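Local coordinates for protein esterase (Thermotoga maritima, PDB 3DOH) that probably hydrolyses carboxylic esters, as a thermostable esterase that joins an immunoglobulin-like N-terminal domain to an alpha/beta-hydrolase domain, at residues H354-D357 / I363-Y366. Numbering follows the deposited sequence.
Sequences HGWD and IPTY
Trp356 lays one face of its indole on the CG2 methyl of Ile363, a CH-pi contact within the alpha/beta-hydrolase domain, and brings its six-membered ring up beside Pro364. It ties the loop leaving helix 350-353 to the short helix 362-366, and the chain between the two carries His359, probably the histidine of a Ser-His-Asp triad with Ser271 and Asp319. Helix 350-353 ends in a Schellman motif, where Gly355 takes up positive phi, and Trp356 follows directly with an extended backbone. Its CG stands anti to the carbonyl carbon, chi1 -62°, and the indole reaches across to the helix.

The branch that touches is the CG2 methyl of Ile363. It sits 3.6 Å from the centroid of the six-membered ring and 22° off the ring normal, and the nearest ring atom is CE2, at the fusion of the two rings: CE2 of Trp356 lies 3.4 Å from CG2 of Ile363. CG2 stands anti to the backbone N of Ile363, which turns this methyl onto the indole. On the opposite face of the indole the carbonyl oxygen of His354 stands 3.5 Å from the indole plane, nearer its margin than its middle, so a methyl and a backbone oxygen flank the ring system.

No hydrogen bond links the two segments, and the contact is apolar throughout. Phe350 and Met351 of the preceding helix touch both Trp356 and Pro364, closing a small hydrophobic cluster, while Ile363 also meets Pro17. With an alanine in place of Trp356, the Ile363 methyl is likely to be left without its aromatic face and a gap to open beside Pro364. That proline meets the indole obliquely, its CG 3.9 Å from CZ3 of Trp356.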
ATOM      1  N   HIS A 354     -21.713  -3.510  -2.186  1.00 44.47           N
ATOM      2  CA  HIS A 354     -21.761  -3.707  -0.705  1.00 42.86           C
ATOM      3  C   HIS A 354     -21.215  -5.059  -0.249  1.00 41.79           C
ATOM      4  O   HIS A 354     -21.306  -5.399   0.941  1.00 41.95           O
ATOM      5  CB  HIS A 354     -23.172  -3.549  -0.166  1.00 42.73           C
ATOM      6  CG  HIS A 354     -23.697  -2.160  -0.236  1.00 43.26           C
ATOM      7  ND1 HIS A 354     -23.807  -1.355   0.873  1.00 45.88           N
ATOM      8  CD2 HIS A 354     -24.158  -1.429  -1.275  1.00 44.01           C
ATOM      9  CE1 HIS A 354     -24.316  -0.186   0.524  1.00 44.99           C
ATOM     10  NE2 HIS A 354     -24.533  -0.204  -0.775  1.00 45.48           N
ATOM     11  N   GLY A 355     -20.676  -5.819  -1.203  1.00 40.50           N
ATOM     12  CA  GLY A 355     -19.977  -7.067  -0.956  1.00 39.15           C
ATOM     13  C   GLY A 355     -20.878  -8.284  -0.922  1.00 39.07           C
ATOM     14  O   GLY A 355     -20.544  -9.284  -0.291  1.00 39.98           O
ATOM     15  N   TRP A 356     -22.024  -8.210  -1.597  1.00 37.88           N
ATOM     16  CA  TRP A 356     -23.074  -9.207  -1.454  1.00 36.20           C
ATOM     17  C   TRP A 356     -23.321  -9.804  -2.814  1.00 35.90           C
ATOM     18  O   TRP A 356     -23.337  -9.078  -3.816  1.00 35.92           O
ATOM     19  CB  TRP A 356     -24.382  -8.561  -0.919  1.00 35.32           C
ATOM     20  CG  TRP A 356     -24.268  -7.924   0.458  1.00 33.95           C
ATOM     21  CD1 TRP A 356     -23.557  -8.418   1.537  1.00 33.84           C
ATOM     22  CD2 TRP A 356     -24.897  -6.701   0.922  1.00 32.98           C
ATOM     23  NE1 TRP A 356     -23.699  -7.570   2.623  1.00 34.24           N
ATOM     24  CE2 TRP A 356     -24.498  -6.508   2.271  1.00 32.15           C
ATOM     25  CE3 TRP A 356     -25.736  -5.742   0.327  1.00 32.88           C
ATOM     26  CZ2 TRP A 356     -24.914  -5.405   3.025  1.00 32.19           C
ATOM     27  CZ3 TRP A 356     -26.145  -4.641   1.088  1.00 32.90           C
ATOM     28  CH2 TRP A 356     -25.747  -4.495   2.420  1.00 32.92           C
ATOM     29  N   ASP A 357     -23.469 -11.128  -2.852  1.00 35.12           N
ATOM     30  CA  ASP A 357     -23.989 -11.838  -4.006  1.00 34.31           C
ATOM     31  C   ASP A 357     -25.349 -11.179  -4.413  1.00 32.67           C
ATOM     32  O   ASP A 357     -26.198 -10.969  -3.534  1.00 32.48           O
ATOM     33  CB  ASP A 357     -24.177 -13.302  -3.591  1.00 35.10           C
ATOM     34  CG  ASP A 357     -24.689 -14.192  -4.740  1.00 38.71           C
ATOM     35  OD1 ASP A 357     -25.816 -13.935  -5.283  1.00 38.38           O
ATOM     36  OD2 ASP A 357     -23.938 -15.154  -5.089  1.00 41.80           O
ATOM     37  N   ILE A 363     -30.623  -9.404   2.415  1.00 29.31           N
ATOM     38  CA  ILE A 363     -29.646  -8.735   3.280  1.00 29.56           C
ATOM     39  C   ILE A 363     -29.874  -7.220   3.476  1.00 29.68           C
ATOM     40  O   ILE A 363     -30.040  -6.776   4.594  1.00 31.22           O
ATOM     41  CB  ILE A 363     -28.226  -9.007   2.783  1.00 29.56           C
ATOM     42  CG1 ILE A 363     -27.905 -10.503   2.959  1.00 28.40           C
ATOM     43  CG2 ILE A 363     -27.240  -8.089   3.491  1.00 28.82           C
ATOM     44  CD1 ILE A 363     -26.832 -11.049   2.014  1.00 25.99           C
ATOM     45  N   PRO A 364     -29.903  -6.414   2.410  1.00 29.12           N
ATOM     46  CA  PRO A 364     -30.247  -5.035   2.756  1.00 29.00           C
ATOM     47  C   PRO A 364     -31.672  -4.886   3.229  1.00 29.74           C
ATOM     48  O   PRO A 364     -31.992  -3.931   3.955  1.00 30.95           O
ATOM     49  CB  PRO A 364     -30.103  -4.278   1.437  1.00 28.61           C
ATOM     50  CG  PRO A 364     -29.913  -5.285   0.407  1.00 28.35           C
ATOM     51  CD  PRO A 364     -29.630  -6.599   0.983  1.00 28.38           C
ATOM     52  N   THR A 365     -32.544  -5.790   2.797  1.00 29.28           N
ATOM     53  CA  THR A 365     -33.964  -5.614   3.049  1.00 28.77           C
ATOM     54  C   THR A 365     -34.253  -5.727   4.531  1.00 29.18           C
ATOM     55  O   THR A 365     -34.894  -4.851   5.082  1.00 29.12           O
ATOM     56  CB  THR A 365     -34.759  -6.627   2.255  1.00 28.54           C
ATOM     57  OG1 THR A 365     -34.460  -6.412   0.879  1.00 29.23           O
ATOM     58  CG2 THR A 365     -36.217  -6.467   2.476  1.00 26.09           C
ATOM     59  N   TYR A 366     -33.759  -6.788   5.173  1.00 29.51           N
ATOM     60  CA  TYR A 366     -33.938  -6.946   6.617  1.00 30.44           C
ATOM     61  C   TYR A 366     -33.164  -5.921   7.425  1.00 30.76           C
ATOM     62  O   TYR A 366     -33.396  -5.763   8.634  1.00 31.33           O
ATOM     63  CB  TYR A 366     -33.667  -8.389   7.085  1.00 30.09           C
ATOM     64  CG  TYR A 366     -34.719  -9.336   6.547  1.00 30.82           C
ATOM     65  CD1 TYR A 366     -36.072  -9.009   6.642  1.00 28.99           C
ATOM     66  CD2 TYR A 366     -34.373 -10.543   5.909  1.00 30.06           C
ATOM     67  CE1 TYR A 366     -37.055  -9.865   6.133  1.00 29.21           C
ATOM     68  CE2 TYR A 366     -35.377 -11.390   5.385  1.00 29.24           C
ATOM     69  CZ  TYR A 366     -36.701 -11.038   5.522  1.00 28.18           C
ATOM     70  OH  TYR A 366     -37.696 -11.829   5.029  1.00 29.97           O
TER